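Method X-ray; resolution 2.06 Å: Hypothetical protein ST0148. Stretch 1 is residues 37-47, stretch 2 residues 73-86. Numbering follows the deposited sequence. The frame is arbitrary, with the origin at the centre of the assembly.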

ATOM      1  N   HIS A  37      -0.451  12.398  -1.700  1.00 14.57           N
ATOM      2  CA  HIS A  37      -1.725  12.830  -1.155  1.00 17.09           C
ATOM      3  C   HIS A  37      -1.776  12.665   0.357  1.00 16.66           C
ATOM      4  O   HIS A  37      -0.797  12.231   0.982  1.00 15.84           O
ATOM      5  CB  HIS A  37      -2.908  12.125  -1.847  1.00 16.37           C
ATOM      6  CG  HIS A  37      -2.980  10.645  -1.617  1.00 18.68           C
ATOM      7  ND1 HIS A  37      -4.046  10.048  -0.982  1.00 19.20           N
ATOM      8  CD2 HIS A  37      -2.158   9.637  -2.001  1.00 18.94           C
ATOM      9  CE1 HIS A  37      -3.881   8.738  -0.981  1.00 19.91           C
ATOM     10  NE2 HIS A  37      -2.746   8.463  -1.597  1.00 18.16           N
ATOM     11  N   GLN A  38      -2.914  13.017   0.946  1.00 12.16           N
ATOM     12  CA  GLN A  38      -3.058  12.994   2.398  1.00 15.88           C
ATOM     13  C   GLN A  38      -1.936  13.882   2.966  1.00 16.46           C
ATOM     14  O   GLN A  38      -1.566  14.872   2.345  1.00 16.75           O
ATOM     15  CB  GLN A  38      -2.963  11.574   2.960  1.00 15.81           C
ATOM     16  CG  GLN A  38      -4.105  10.653   2.536  1.00 16.99           C
ATOM     17  CD  GLN A  38      -4.185   9.388   3.383  1.00 20.70           C
ATOM     18  OE1 GLN A  38      -3.265   9.074   4.142  1.00 19.27           O
ATOM     19  NE2 GLN A  38      -5.290   8.655   3.254  1.00 13.80           N
ATOM     20  N   SER A  39      -1.376  13.529   4.116  1.00 16.53           N
ATOM     21  CA  SER A  39      -0.346  14.366   4.729  1.00 17.54           C
ATOM     22  C   SER A  39       0.959  14.488   3.958  1.00 18.47           C
ATOM     23  O   SER A  39       1.714  15.444   4.149  1.00 17.80           O
ATOM     24  CB  SER A  39      -0.041  13.884   6.153  1.00 18.50           C
ATOM     25  OG  SER A  39       0.588  12.617   6.139  1.00 19.19           O
ATOM     26  N   ALA A  40       1.232  13.534   3.076  1.00 15.76           N
ATOM     27  CA  ALA A  40       2.474  13.570   2.318  1.00 14.57           C
ATOM     28  C   ALA A  40       2.578  14.808   1.418  1.00 13.88           C
ATOM     29  O   ALA A  40       3.671  15.191   1.005  1.00 16.51           O
ATOM     30  CB  ALA A  40       2.622  12.280   1.489  1.00 13.11           C
ATOM     31  N   ILE A  41       1.447  15.444   1.125  1.00 16.66           N
ATOM     32  CA  ILE A  41       1.461  16.632   0.270  1.00 16.32           C
ATOM     33  C   ILE A  41       2.403  17.708   0.831  1.00 20.58           C
ATOM     34  O   ILE A  41       2.965  18.512   0.085  1.00 19.18           O
ATOM     35  CB  ILE A  41       0.037  17.241   0.127  1.00 21.87           C
ATOM     36  CG1 ILE A  41       0.027  18.324  -0.951  1.00 22.19           C
ATOM     37  CG2 ILE A  41      -0.410  17.852   1.454  1.00 21.33           C
ATOM     38  CD1 ILE A  41       0.245  17.788  -2.353  1.00 25.89           C
ATOM     39  N   LYS A  42       2.583  17.713   2.147  1.00 18.28           N
ATOM     40  CA  LYS A  42       3.439  18.709   2.776  1.00 20.06           C
ATOM     41  C   LYS A  42       4.880  18.639   2.289  1.00 21.74           C
ATOM     42  O   LYS A  42       5.623  19.615   2.390  1.00 20.54           O
ATOM     43  CB  LYS A  42       3.389  18.569   4.298  1.00 22.76           C
ATOM     44  CG  LYS A  42       2.035  18.934   4.889  1.00 20.13           C
ATOM     45  CD  LYS A  42       2.032  18.841   6.406  1.00 26.13           C
ATOM     46  CE  LYS A  42       2.183  17.410   6.891  1.00 25.40           C
ATOM     47  NZ  LYS A  42       2.226  17.357   8.386  1.00 26.13           N
ATOM     48  N   ALA A  43       5.271  17.492   1.744  1.00 20.97           N
ATOM     49  CA  ALA A  43       6.627  17.340   1.250  1.00 16.74           C
ATOM     50  C   ALA A  43       6.864  18.183   0.004  1.00 18.72           C
ATOM     51  O   ALA A  43       8.011  18.394  -0.386  1.00 18.32           O
ATOM     52  CB  ALA A  43       6.929  15.868   0.953  1.00 19.56           C
ATOM     53  N   LEU A  44       5.794  18.672  -0.621  1.00 16.29           N
ATOM     54  CA  LEU A  44       5.948  19.488  -1.826  1.00 17.54           C
ATOM     55  C   LEU A  44       6.015  20.989  -1.535  1.00 20.36           C
ATOM     56  O   LEU A  44       5.988  21.807  -2.453  1.00 21.26           O
ATOM     57  CB  LEU A  44       4.807  19.210  -2.821  1.00 12.63           C
ATOM     58  CG  LEU A  44       4.649  17.753  -3.265  1.00 13.85           C
ATOM     59  CD1 LEU A  44       3.545  17.648  -4.302  1.00 18.36           C
ATOM     60  CD2 LEU A  44       5.961  17.242  -3.833  1.00 13.47           C
ATOM     61  N   LEU A  45       6.089  21.352  -0.261  1.00 22.48           N
ATOM     62  CA  LEU A  45       6.179  22.758   0.112  1.00 23.79           C
ATOM     63  C   LEU A  45       7.560  23.304  -0.251  1.00 22.48           C
ATOM     64  O   LEU A  45       8.543  22.565  -0.264  1.00 18.95           O
ATOM     65  CB  LEU A  45       5.922  22.922   1.612  1.00 23.22           C
ATOM     66  CG  LEU A  45       4.447  22.828   2.011  1.00 22.48           C
ATOM     67  CD1 LEU A  45       4.304  22.695   3.514  1.00 24.41           C
ATOM     68  CD2 LEU A  45       3.723  24.063   1.507  1.00 23.27           C
ATOM     69  N   LYS A  46       7.632  24.598  -0.551  1.00 22.34           N
ATOM     70  CA  LYS A  46       8.900  25.222  -0.920  1.00 24.54           C
ATOM     71  C   LYS A  46       9.973  25.138   0.162  1.00 23.80           C
ATOM     72  O   LYS A  46      11.165  25.100  -0.145  1.00 26.49           O
ATOM     73  CB  LYS A  46       8.677  26.689  -1.297  1.00 28.34           C
ATOM     74  CG  LYS A  46       8.140  26.894  -2.703  1.00 32.33           C
ATOM     75  CD  LYS A  46       7.811  28.357  -2.956  1.00 32.75           C
ATOM     76  CE  LYS A  46       7.383  28.586  -4.393  1.00 36.95           C
ATOM     77  NZ  LYS A  46       7.030  30.012  -4.653  1.00 36.48           N
ATOM     78  N   ASP A  47       9.560  25.114   1.425  1.00 23.28           N
ATOM     79  CA  ASP A  47      10.514  25.040   2.524  1.00 26.24           C
ATOM     80  C   ASP A  47      10.654  23.611   3.051  1.00 27.15           C
ATOM     81  O   ASP A  47      11.212  23.380   4.126  1.00 22.13           O
ATOM     82  CB  ASP A  47      10.091  25.997   3.647  1.00 32.80           C
ATOM     83  CG  ASP A  47       8.770  25.609   4.280  1.00 36.78           C
ATOM     84  OD1 ASP A  47       7.863  25.161   3.548  1.00 41.44           O
ATOM     85  OD2 ASP A  47       8.633  25.763   5.511  1.00 44.25           O
ATOM     86  N   SER A  73      -7.103  20.374   2.231  1.00 24.99           N
ATOM     87  CA  SER A  73      -7.301  19.931   3.608  1.00 27.63           C
ATOM     88  C   SER A  73      -6.113  20.270   4.519  1.00 25.06           C
ATOM     89  O   SER A  73      -6.266  20.351   5.735  1.00 24.89           O
ATOM     90  CB  SER A  73      -7.583  18.424   3.647  1.00 30.09           C
ATOM     91  OG  SER A  73      -6.492  17.681   3.135  1.00 38.55           O
ATOM     92  N   GLN A  74      -4.935  20.464   3.935  1.00 19.86           N
ATOM     93  CA  GLN A  74      -3.749  20.815   4.715  1.00 22.69           C
ATOM     94  C   GLN A  74      -3.577  22.335   4.747  1.00 24.05           C
ATOM     95  O   GLN A  74      -2.568  22.848   5.231  1.00 26.33           O
ATOM     96  CB  GLN A  74      -2.499  20.171   4.108  1.00 23.24           C
ATOM     97  CG  GLN A  74      -2.389  18.658   4.307  1.00 21.43           C
ATOM     98  CD  GLN A  74      -2.193  18.280   5.758  1.00 27.35           C
ATOM     99  OE1 GLN A  74      -1.489  18.968   6.501  1.00 27.81           O
ATOM    100  NE2 GLN A  74      -2.801  17.178   6.169  1.00 26.99           N
ATOM    101  N   ASN A  75      -4.573  23.042   4.222  1.00 27.38           N
ATOM    102  CA  ASN A  75      -4.561  24.500   4.163  1.00 31.42           C
ATOM    103  C   ASN A  75      -3.289  25.050   3.535  1.00 34.28           C
ATOM    104  O   ASN A  75      -2.638  25.923   4.107  1.00 31.69           O
ATOM    105  CB  ASN A  75      -4.739  25.101   5.559  1.00 31.57           C
ATOM    106  CG  ASN A  75      -6.090  24.784   6.155  1.00 32.23           C
ATOM    107  OD1 ASN A  75      -7.101  24.792   5.454  1.00 34.32           O
ATOM    108  ND2 ASN A  75      -6.121  24.510   7.454  1.00 31.66           N
ATOM    109  N   LEU A  76      -2.936  24.531   2.363  1.00 32.75           N
ATOM    110  CA  LEU A  76      -1.748  24.996   1.661  1.00 33.05           C
ATOM    111  C   LEU A  76      -2.167  25.806   0.447  1.00 31.74           C
ATOM    112  O   LEU A  76      -3.291  25.686  -0.026  1.00 33.76           O
ATOM    113  CB  LEU A  76      -0.880  23.819   1.206  1.00 25.81           C
ATOM    114  CG  LEU A  76      -0.389  22.867   2.297  1.00 24.95           C
ATOM    115  CD1 LEU A  76       0.524  21.824   1.669  1.00 23.58           C
ATOM    116  CD2 LEU A  76       0.345  23.642   3.383  1.00 25.22           C
ATOM    117  N   SER A  77      -1.251  26.629  -0.046  1.00 37.75           N
ATOM    118  CA  SER A  77      -1.493  27.463  -1.218  1.00 42.60           C
ATOM    119  C   SER A  77      -0.583  26.985  -2.343  1.00 44.99           C
ATOM    120  O   SER A  77       0.563  26.608  -2.098  1.00 44.07           O
ATOM    121  CB  SER A  77      -1.180  28.924  -0.893  1.00 46.36           C
ATOM    122  OG  SER A  77      -1.206  29.719  -2.065  1.00 50.14           O
ATOM    123  N   HIS A  78      -1.086  27.000  -3.573  1.00 46.70           N
ATOM    124  CA  HIS A  78      -0.280  26.556  -4.707  1.00 48.28           C
ATOM    125  C   HIS A  78       0.969  27.409  -4.829  1.00 45.86           C
ATOM    126  O   HIS A  78       1.983  26.976  -5.374  1.00 44.92           O
ATOM    127  CB  HIS A  78      -1.087  26.622  -6.002  1.00 53.21           C
ATOM    128  CG  HIS A  78      -2.353  25.831  -5.960  1.00 57.26           C
ATOM    129  ND1 HIS A  78      -2.508  24.723  -5.153  1.00 60.67           N
ATOM    130  CD2 HIS A  78      -3.525  25.980  -6.620  1.00 59.77           C
ATOM    131  CE1 HIS A  78      -3.719  24.228  -5.316  1.00 63.01           C
ATOM    132  NE2 HIS A  78      -4.359  24.973  -6.201  1.00 62.36           N
ATOM    133  N   ASP A  79       0.880  28.631  -4.315  1.00 43.96           N
ATOM    134  CA  ASP A  79       2.003  29.557  -4.327  1.00 44.01           C
ATOM    135  C   ASP A  79       3.135  29.027  -3.453  1.00 38.39           C
ATOM    136  O   ASP A  79       4.299  29.356  -3.668  1.00 35.91           O
ATOM    137  CB  ASP A  79       1.566  30.919  -3.779  1.00 49.00           C
ATOM    138  CG  ASP A  79       0.701  31.685  -4.749  1.00 54.21           C
ATOM    139  OD1 ASP A  79      -0.171  31.059  -5.387  1.00 58.02           O
ATOM    140  OD2 ASP A  79       0.883  32.914  -4.868  1.00 55.34           O
ATOM    141  N   GLN A  80       2.780  28.200  -2.475  1.00 33.53           N
ATOM    142  CA  GLN A  80       3.740  27.659  -1.519  1.00 35.32           C
ATOM    143  C   GLN A  80       4.423  26.366  -1.949  1.00 31.92           C
ATOM    144  O   GLN A  80       5.357  25.904  -1.296  1.00 30.12           O
ATOM    145  CB  GLN A  80       3.032  27.439  -0.179  1.00 38.73           C
ATOM    146  CG  GLN A  80       2.072  28.569   0.202  1.00 45.99           C
ATOM    147  CD  GLN A  80       1.317  28.303   1.499  1.00 50.09           C
ATOM    148  OE1 GLN A  80       0.771  27.220   1.704  1.00 51.71           O
ATOM    149  NE2 GLN A  80       1.275  29.300   2.375  1.00 54.53           N
ATOM    150  N   LEU A  81       3.965  25.785  -3.048  1.00 32.22           N
ATOM    151  CA  LEU A  81       4.532  24.531  -3.527  1.00 31.46           C
ATOM    152  C   LEU A  81       5.749  24.712  -4.430  1.00 30.28           C
ATOM    153  O   LEU A  81       5.951  25.774  -5.020  1.00 25.57           O
ATOM    154  CB  LEU A  81       3.452  23.734  -4.262  1.00 31.71           C
ATOM    155  CG  LEU A  81       2.200  23.499  -3.411  1.00 30.24           C
ATOM    156  CD1 LEU A  81       1.110  22.877  -4.258  1.00 31.62           C
ATOM    157  CD2 LEU A  81       2.546  22.614  -2.219  1.00 27.24           C
ATOM    158  N   ILE A  82       6.563  23.666  -4.517  1.00 26.34           N
ATOM    159  CA  ILE A  82       7.751  23.683  -5.361  1.00 27.51           C
ATOM    160  C   ILE A  82       7.339  23.935  -6.814  1.00 27.57           C
ATOM    161  O   ILE A  82       6.399  23.322  -7.316  1.00 27.32           O
ATOM    162  CB  ILE A  82       8.497  22.332  -5.275  1.00 27.26           C
ATOM    163  CG1 ILE A  82       9.056  22.145  -3.859  1.00 26.08           C
ATOM    164  CG2 ILE A  82       9.606  22.275  -6.323  1.00 27.66           C
ATOM    165  CD1 ILE A  82       9.565  20.736  -3.574  1.00 26.77           C
ATOM    166  N   PRO A  83       8.033  24.856  -7.505  1.00 28.29           N
ATOM    167  CA  PRO A  83       7.696  25.152  -8.902  1.00 27.56           C
ATOM    168  C   PRO A  83       7.906  23.943  -9.808  1.00 28.63           C
ATOM    169  O   PRO A  83       8.884  23.217  -9.660  1.00 28.03           O
ATOM    170  CB  PRO A  83       8.644  26.299  -9.248  1.00 31.56           C
ATOM    171  CG  PRO A  83       8.830  26.994  -7.922  1.00 31.30           C
ATOM    172  CD  PRO A  83       9.018  25.822  -6.987  1.00 26.48           C
ATOM    173  N   GLY A  84       6.991  23.730 -10.746  1.00 29.56           N
ATOM    174  CA  GLY A  84       7.132  22.598 -11.646  1.00 32.98           C
ATOM    175  C   GLY A  84       6.354  21.380 -11.187  1.00 34.21           C
ATOM    176  O   GLY A  84       6.444  20.305 -11.784  1.00 37.44           O
ATOM    177  N   ILE A  85       5.595  21.548 -10.111  1.00 30.86           N
ATOM    178  CA  ILE A  85       4.777  20.476  -9.565  1.00 28.93           C
ATOM    179  C   ILE A  85       3.434  20.462 -10.298  1.00 26.19           C
ATOM    180  O   ILE A  85       2.815  21.508 -10.471  1.00 28.37           O
ATOM    181  CB  ILE A  85       4.493  20.709  -8.050  1.00 27.67           C
ATOM    182  CG1 ILE A  85       5.755  20.439  -7.224  1.00 26.08           C
ATOM    183  CG2 ILE A  85       3.333  19.850  -7.590  1.00 31.20           C
ATOM    184  CD1 ILE A  85       6.353  19.085  -7.436  1.00 25.72           C
ATOM    185  N   LYS A  86       2.987  19.291 -10.740  1.00 25.23           N
ATOM    186  CA  LYS A  86       1.686  19.200 -11.396  1.00 25.20           C
ATOM    187  C   LYS A  86       0.686  18.853 -10.306  1.00 25.85           C
ATOM    188  O   LYS A  86       1.050  18.254  -9.298  1.00 24.05           O
ATOM    189  CB  LYS A  86       1.669  18.118 -12.481  1.00 24.51           C
ATOM    190  CG  LYS A  86       2.286  18.556 -13.802  1.00 27.67           C
ATOM    191  CD  LYS A  86       3.722  19.005 -13.594  1.00 26.54           C
ATOM    192  CE  LYS A  86       4.435  19.234 -14.900  1.00 28.88           C
ATOM    193  NZ  LYS A  86       5.830  19.686 -14.649  1.00 28.91           N
TER
HETATM  194  O   HOH W   1      -0.558  18.502   9.003  1.00 26.28           O

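Two irregular segments can pack closely if a few backbone hydrogen bonds fix their spacing and side chains of suitable shape fill what remains. Hypothetical protein ST0148 offers a compact example, with 699 Å² buried between a 3-10 segment, residues 39-44, with its flanks, and a stretch that is mostly loop.

The anchor is a single beta bridge between Leu-45 and Leu-81, whose CA atoms lie 4.4 Å apart. Two hydrogen bonds frame it: Ile-82 N donates to Leu-44 O at 2.8 Å, and Lys-46 N donates to Gln-80 O at 2.7 Å. At this spacing the backbones also make CA-H...O contacts, from Leu-81 CA to Leu-44 O (3.3 Å) and from Leu-45 CA to Gln-80 O (3.5 Å). Gln-80 is held in place from its own side as well, since its OE1 accepts a hydrogen bond from Ser-77 N at 2.7 Å.

Around this bridge the leucines interlock. The CA-to-CB bond of Leu-45 points away from the partner stretch, yet its m,t rotamer brings the side-chain end back, so that CD2 fits among Leu-76 CD2 at 3.9 Å, Leu-81 CD2 at 4.2 Å and Gln-80 CB at 3.8 Å. Leu-81 makes a similar return: its CD2 also reaches Leu-44 CB at 4.1 Å, touching both leucines of the first stretch. Leu-44, buried and set sideways, extends CD1 to Ile-85 CG2, 4.0 Å away. Branched aliphatic side chains suit such a seam because their methyls can fill small hollows without needing polar partners.

Further along, Leu-76 and Gln-74 both point toward the first stretch and meet Ile-41, which points toward them. The CG2 methyl of Ile-41 lies 3.6 Å from Gln-74 CG and 4.1 Å from Leu-76 CD1, a beta-branch bump received by one aliphatic stem and one leucine tip. Gln-74 serves two needs here: its methylene packs against the isoleucine, while its amide oxygen remains available to solvent. A water donates to Gln-74 OE1 at 2.7 Å and accepts from Lys-42 NZ at 3.1 Å, joining the stretches where the side chains themselves do not hydrogen-bond.

At the other end, Lys-46 lies along the second stretch with chi2 to chi4 all t. Its long shaft covers the backbone, bringing Lys-46 CE to 3.2 Å from Leu-81 O and 4.1 Å from Pro-83 CD. Beyond it, Lys-46 NZ donates a hydrogen bond to Asp-79 O at 3.0 Å. The residue remains exposed, which suits a chain whose methylenes can cover a neighbour while its charged tip finds a carbonyl.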